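Local atomic coordinates of putative pectin lyase (Geobacillus virus E2, PDB entry 7CHU), a protein that serves as a trimeric tailspike of a deep-sea thermophilic bacteriophage and probably binds or cleaves polysaccharide on the surface of its host. Residues Ile16-Val29 with Gly39-Leu51. Numbering follows the deposited sequence.
Sequences IATTYPNPQHGDTV and GSVYRYENGQWNL
Ile16 holds CG2 trans to its backbone N, and Trp49 sets its indole beside its own N (chi1 -73°), which brings the methyl over one indole face. CG2 lies 3.5 Å from the centroid of the five-membered ring of Trp49, a CH-pi contact. The opposite indole face is met by Tyr44 CD1. The Tyr44 ring receives Pro23 CG over its centre, a second CH-pi contact. Pro23 CB also presses on Trp49, 3.3 Å from CZ2. Asp27 CB packs on Trp49 CH2, while Asp27 OD2 accepts from Gln24 N and forms a salt bridge with Arg5. Ile16 CD1 reaches Tyr42 CD2, whose ring also meets Phe13.

Strand 27-30 pairs antiparallel with strand 40-45. Val29 and Tyr42 exchange two backbone hydrogen bonds, with Tyr42 N to Val29 O at 2.8 Å. Tyr44 N donates to Asp27 O, and Gly26 N extends the pairing to Tyr44 O at 3.2 Å.

On the face that carries Thr28 and Arg43, one water donates to Thr28 OG1 (2.7 Å) and accepts from Arg43 NH1. Thr28 also touches Trp6, and Arg43 packs on Trp6 of the second subunit.

The contact joins helix 14-19 and its following loop to this N-terminal hairpin. Trp49 is clamped between Ile16 and Tyr44, backbone bonds fix the register, and Lys3 O and the water hold the Arg43 guanidinium.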
loop_
_atom_site.group_PDB
_atom_site.type_symbol
_atom_site.label_atom_id
_atom_site.label_comp_id
_atom_site.label_asym_id
_atom_site.label_seq_id
_atom_site.Cartn_x
_atom_site.Cartn_y
_atom_site.Cartn_z
ATOM N N ILE A 16 -49.709 -2.197 54.260
ATOM C CA ILE A 16 -49.859 -3.328 53.353
ATOM C C ILE A 16 -51.114 -4.121 53.687
ATOM O O ILE A 16 -51.897 -4.477 52.798
ATOM C CB ILE A 16 -48.612 -4.226 53.407
ATOM C CG1 ILE A 16 -47.363 -3.465 52.962
ATOM C CG2 ILE A 16 -48.820 -5.462 52.554
ATOM C CD1 ILE A 16 -46.106 -4.330 52.984
ATOM N N ALA A 17 -51.308 -4.431 54.977
ATOM C CA ALA A 17 -52.450 -5.239 55.409
ATOM C C ALA A 17 -53.767 -4.495 55.224
ATOM O O ALA A 17 -54.766 -5.083 54.790
ATOM C CB ALA A 17 -52.274 -5.651 56.870
ATOM N N THR A 18 -53.784 -3.200 55.540
ATOM C CA THR A 18 -55.010 -2.424 55.431
ATOM C C THR A 18 -55.397 -2.131 53.982
ATOM O O THR A 18 -56.590 -1.978 53.696
ATOM C CB THR A 18 -54.874 -1.122 56.233
ATOM O OG1 THR A 18 -53.536 -0.614 56.122
ATOM C CG2 THR A 18 -55.192 -1.363 57.707
ATOM N N THR A 19 -54.433 -2.063 53.058
ATOM C CA THR A 19 -54.769 -1.748 51.673
ATOM C C THR A 19 -55.128 -2.991 50.871
ATOM O O THR A 19 -55.981 -2.932 49.974
ATOM C CB THR A 19 -53.612 -1.011 50.987
ATOM O OG1 THR A 19 -53.257 0.161 51.736
ATOM C CG2 THR A 19 -54.006 -0.590 49.579
ATOM N N TYR A 20 -54.497 -4.124 51.173
ATOM C CA TYR A 20 -54.781 -5.378 50.484
ATOM C C TYR A 20 -55.020 -6.452 51.534
ATOM O O TYR A 20 -54.084 -7.151 51.948
ATOM C CB TYR A 20 -53.646 -5.765 49.540
ATOM C CG TYR A 20 -53.176 -4.650 48.629
ATOM C CD1 TYR A 20 -51.987 -3.981 48.886
ATOM C CD2 TYR A 20 -53.913 -4.275 47.511
ATOM C CE1 TYR A 20 -51.541 -2.964 48.059
ATOM C CE2 TYR A 20 -53.476 -3.256 46.673
ATOM C CZ TYR A 20 -52.286 -2.606 46.957
ATOM O OH TYR A 20 -51.828 -1.589 46.148
ATOM N N PRO A 21 -56.270 -6.615 51.985
ATOM C CA PRO A 21 -56.565 -7.674 52.958
ATOM C C PRO A 21 -56.615 -9.041 52.324
ATOM O O PRO A 21 -56.625 -10.041 53.032
ATOM C CB PRO A 21 -57.948 -7.273 53.509
ATOM C CG PRO A 21 -58.507 -6.257 52.510
ATOM C CD PRO A 21 -57.504 -6.068 51.401
ATOM N N ASN A 22 -56.625 -9.103 51.007
ATOM C CA ASN A 22 -56.898 -10.317 50.235
ATOM C C ASN A 22 -55.717 -10.680 49.340
ATOM O O ASN A 22 -55.886 -10.901 48.136
ATOM C CB ASN A 22 -58.151 -10.112 49.388
ATOM C CG ASN A 22 -59.348 -10.841 49.961
ATOM O OD1 ASN A 22 -59.587 -12.009 49.640
ATOM N ND2 ASN A 22 -60.136 -10.145 50.783
ATOM N N PRO A 23 -54.500 -10.763 49.892
ATOM C CA PRO A 23 -53.330 -10.909 49.018
ATOM C C PRO A 23 -53.238 -12.314 48.442
ATOM O O PRO A 23 -53.452 -13.312 49.137
ATOM C CB PRO A 23 -52.156 -10.604 49.952
ATOM C CG PRO A 23 -52.620 -11.060 51.266
ATOM C CD PRO A 23 -54.104 -10.764 51.315
ATOM N N GLN A 24 -52.933 -12.379 47.151
ATOM C CA GLN A 24 -52.761 -13.634 46.435
ATOM C C GLN A 24 -51.282 -14.005 46.377
ATOM O O GLN A 24 -50.396 -13.212 46.719
ATOM C CB GLN A 24 -53.342 -13.519 45.022
ATOM C CG GLN A 24 -54.818 -13.081 44.921
ATOM C CD GLN A 24 -55.739 -13.701 45.970
ATOM O OE1 GLN A 24 -55.618 -13.448 47.169
ATOM N NE2 GLN A 24 -56.669 -14.528 45.510
ATOM N N HIS A 25 -51.018 -15.237 45.944
ATOM C CA HIS A 25 -49.640 -15.674 45.779
ATOM C C HIS A 25 -48.991 -14.914 44.630
ATOM O O HIS A 25 -49.534 -14.857 43.521
ATOM C CB HIS A 25 -49.568 -17.179 45.521
ATOM C CG HIS A 25 -48.165 -17.709 45.446
ATOM N ND1 HIS A 25 -47.528 -17.964 44.251
ATOM C CD2 HIS A 25 -47.277 -18.023 46.420
ATOM C CE1 HIS A 25 -46.309 -18.416 44.492
ATOM N NE2 HIS A 25 -46.131 -18.460 45.799
ATOM N N GLY A 26 -47.824 -14.333 44.895
ATOM C CA GLY A 26 -47.096 -13.583 43.900
ATOM C C GLY A 26 -47.329 -12.093 43.937
ATOM O O GLY A 26 -46.618 -11.357 43.238
ATOM N N ASP A 27 -48.300 -11.627 44.722
ATOM C CA ASP A 27 -48.528 -10.197 44.858
ATOM C C ASP A 27 -47.281 -9.519 45.405
ATOM O O ASP A 27 -46.657 -10.002 46.357
ATOM C CB ASP A 27 -49.734 -9.928 45.764
ATOM C CG ASP A 27 -51.051 -10.135 45.044
ATOM O OD1 ASP A 27 -51.006 -10.635 43.895
ATOM O OD2 ASP A 27 -52.119 -9.805 45.619
ATOM N N THR A 28 -46.914 -8.397 44.790
ATOM C CA THR A 28 -45.674 -7.701 45.092
ATOM C C THR A 28 -45.979 -6.218 45.237
ATOM O O THR A 28 -46.657 -5.633 44.383
ATOM C CB THR A 28 -44.638 -7.963 43.991
ATOM O OG1 THR A 28 -44.543 -9.373 43.771
ATOM C CG2 THR A 28 -43.276 -7.440 44.385
ATOM N N VAL A 29 -45.524 -5.627 46.344
ATOM C CA VAL A 29 -45.764 -4.220 46.647
ATOM C C VAL A 29 -44.500 -3.629 47.244
ATOM O O VAL A 29 -43.784 -4.294 48.003
ATOM C CB VAL A 29 -46.954 -3.999 47.619
ATOM C CG1 VAL A 29 -46.676 -4.632 48.958
ATOM C CG2 VAL A 29 -47.254 -2.516 47.798
ATOM N N GLY A 39 -38.372 1.897 50.146
ATOM C CA GLY A 39 -37.804 1.114 49.066
ATOM C C GLY A 39 -37.900 -0.385 49.245
ATOM O O GLY A 39 -37.612 -1.125 48.300
ATOM N N SER A 40 -38.313 -0.856 50.418
ATOM C CA SER A 40 -38.468 -2.285 50.635
ATOM C C SER A 40 -39.611 -2.826 49.792
ATOM O O SER A 40 -40.650 -2.176 49.633
ATOM C CB SER A 40 -38.703 -2.564 52.121
ATOM O OG SER A 40 -37.649 -2.017 52.902
ATOM N N VAL A 41 -39.394 -4.013 49.227
ATOM C CA VAL A 41 -40.339 -4.674 48.336
ATOM C C VAL A 41 -40.727 -5.995 48.991
ATOM O O VAL A 41 -39.854 -6.783 49.377
ATOM C CB VAL A 41 -39.742 -4.891 46.934
ATOM C CG1 VAL A 41 -40.603 -5.817 46.103
ATOM C CG2 VAL A 41 -39.573 -3.555 46.216
ATOM N N TYR A 42 -42.028 -6.228 49.137
ATOM C CA TYR A 42 -42.529 -7.403 49.832
ATOM C C TYR A 42 -43.316 -8.258 48.854
ATOM O O TYR A 42 -44.030 -7.739 47.987
ATOM C CB TYR A 42 -43.392 -7.014 51.051
ATOM C CG TYR A 42 -42.625 -6.221 52.101
ATOM C CD1 TYR A 42 -41.984 -6.856 53.166
ATOM C CD2 TYR A 42 -42.528 -4.840 52.015
ATOM C CE1 TYR A 42 -41.276 -6.121 54.116
ATOM C CE2 TYR A 42 -41.829 -4.105 52.953
ATOM C CZ TYR A 42 -41.204 -4.744 53.997
ATOM O OH TYR A 42 -40.509 -3.981 54.913
ATOM N N ARG A 43 -43.153 -9.570 48.976
ATOM C CA ARG A 43 -43.844 -10.522 48.123
ATOM C C ARG A 43 -44.649 -11.468 48.997
ATOM O O ARG A 43 -44.120 -12.020 49.967
ATOM C CB ARG A 43 -42.860 -11.306 47.269
ATOM C CG ARG A 43 -43.483 -12.443 46.489
ATOM C CD ARG A 43 -42.389 -13.262 45.821
ATOM N NE ARG A 43 -42.914 -14.440 45.146
ATOM C CZ ARG A 43 -43.399 -14.427 43.912
ATOM N NH1 ARG A 43 -43.423 -13.291 43.227
ATOM N NH2 ARG A 43 -43.861 -15.544 43.367
ATOM N N TYR A 44 -45.922 -11.643 48.662
ATOM C CA TYR A 44 -46.788 -12.517 49.448
ATOM C C TYR A 44 -46.524 -13.949 49.008
ATOM O O TYR A 44 -47.026 -14.400 47.974
ATOM C CB TYR A 44 -48.258 -12.139 49.289
ATOM C CG TYR A 44 -49.140 -12.734 50.372
ATOM C CD1 TYR A 44 -49.089 -12.258 51.683
ATOM C CD2 TYR A 44 -50.007 -13.788 50.091
ATOM C CE1 TYR A 44 -49.881 -12.810 52.679
ATOM C CE2 TYR A 44 -50.806 -14.343 51.079
ATOM C CZ TYR A 44 -50.737 -13.850 52.369
ATOM O OH TYR A 44 -51.529 -14.400 53.350
ATOM N N GLU A 45 -45.719 -14.660 49.794
ATOM C CA GLU A 45 -45.370 -16.047 49.533
ATOM C C GLU A 45 -46.043 -16.934 50.569
ATOM O O GLU A 45 -46.055 -16.609 51.763
ATOM C CB GLU A 45 -43.854 -16.251 49.568
ATOM C CG GLU A 45 -43.236 -16.526 48.203
ATOM C CD GLU A 45 -41.722 -16.350 48.198
ATOM O OE1 GLU A 45 -41.155 -16.007 49.265
ATOM O OE2 GLU A 45 -41.104 -16.551 47.125
ATOM N N ASN A 46 -46.604 -18.052 50.101
ATOM C CA ASN A 46 -47.332 -18.995 50.948
ATOM C C ASN A 46 -48.435 -18.288 51.732
ATOM O O ASN A 46 -49.584 -18.231 51.277
ATOM C CB ASN A 46 -46.375 -19.724 51.893
ATOM C CG ASN A 46 -45.232 -20.400 51.151
ATOM O OD1 ASN A 46 -44.077 -19.997 51.271
ATOM N ND2 ASN A 46 -45.557 -21.427 50.364
ATOM N N GLY A 47 -48.097 -17.740 52.904
ATOM C CA GLY A 47 -49.088 -17.064 53.723
ATOM C C GLY A 47 -48.621 -15.833 54.483
ATOM O O GLY A 47 -49.350 -15.322 55.340
ATOM N N GLN A 48 -47.416 -15.348 54.195
ATOM C CA GLN A 48 -46.883 -14.130 54.788
ATOM C C GLN A 48 -46.510 -13.144 53.686
ATOM O O GLN A 48 -46.376 -13.501 52.511
ATOM C CB GLN A 48 -45.634 -14.389 55.653
ATOM C CG GLN A 48 -45.573 -15.690 56.446
ATOM C CD GLN A 48 -45.448 -16.932 55.573
ATOM O OE1 GLN A 48 -44.536 -17.039 54.751
ATOM N NE2 GLN A 48 -46.361 -17.884 55.758
ATOM N N TRP A 49 -46.325 -11.890 54.084
ATOM C CA TRP A 49 -45.603 -10.920 53.273
ATOM C C TRP A 49 -44.119 -11.051 53.595
ATOM O O TRP A 49 -43.715 -10.900 54.752
ATOM C CB TRP A 49 -46.094 -9.499 53.545
ATOM C CG TRP A 49 -47.449 -9.189 52.982
ATOM C CD1 TRP A 49 -48.637 -9.155 53.662
ATOM C CD2 TRP A 49 -47.757 -8.859 51.620
ATOM N NE1 TRP A 49 -49.662 -8.828 52.806
ATOM C CE2 TRP A 49 -49.150 -8.643 51.547
ATOM C CE3 TRP A 49 -46.990 -8.728 50.452
ATOM C CZ2 TRP A 49 -49.792 -8.299 50.356
ATOM C CZ3 TRP A 49 -47.631 -8.387 49.266
ATOM C CH2 TRP A 49 -49.019 -8.181 49.228
ATOM N N ASN A 50 -43.309 -11.345 52.584
ATOM C CA ASN A 50 -41.886 -11.590 52.773
ATOM C C ASN A 50 -41.086 -10.490 52.093
ATOM O O ASN A 50 -41.313 -10.197 50.915
ATOM C CB ASN A 50 -41.476 -12.954 52.206
ATOM C CG ASN A 50 -42.156 -14.110 52.913
ATOM O OD1 ASN A 50 -43.009 -14.789 52.337
ATOM N ND2 ASN A 50 -41.776 -14.344 54.166
ATOM N N LEU A 51 -40.151 -9.893 52.829
ATOM C CA LEU A 51 -39.225 -8.944 52.227
ATOM C C LEU A 51 -38.325 -9.675 51.239
ATOM O O LEU A 51 -37.606 -10.602 51.618
ATOM C CB LEU A 51 -38.399 -8.254 53.307
ATOM C CG LEU A 51 -37.428 -7.168 52.830
ATOM C CD1 LEU A 51 -38.204 -6.003 52.220
ATOM C CD2 LEU A 51 -36.555 -6.685 53.973
HETATM O O HOH W 1 -42.181 -10.506 43.339
#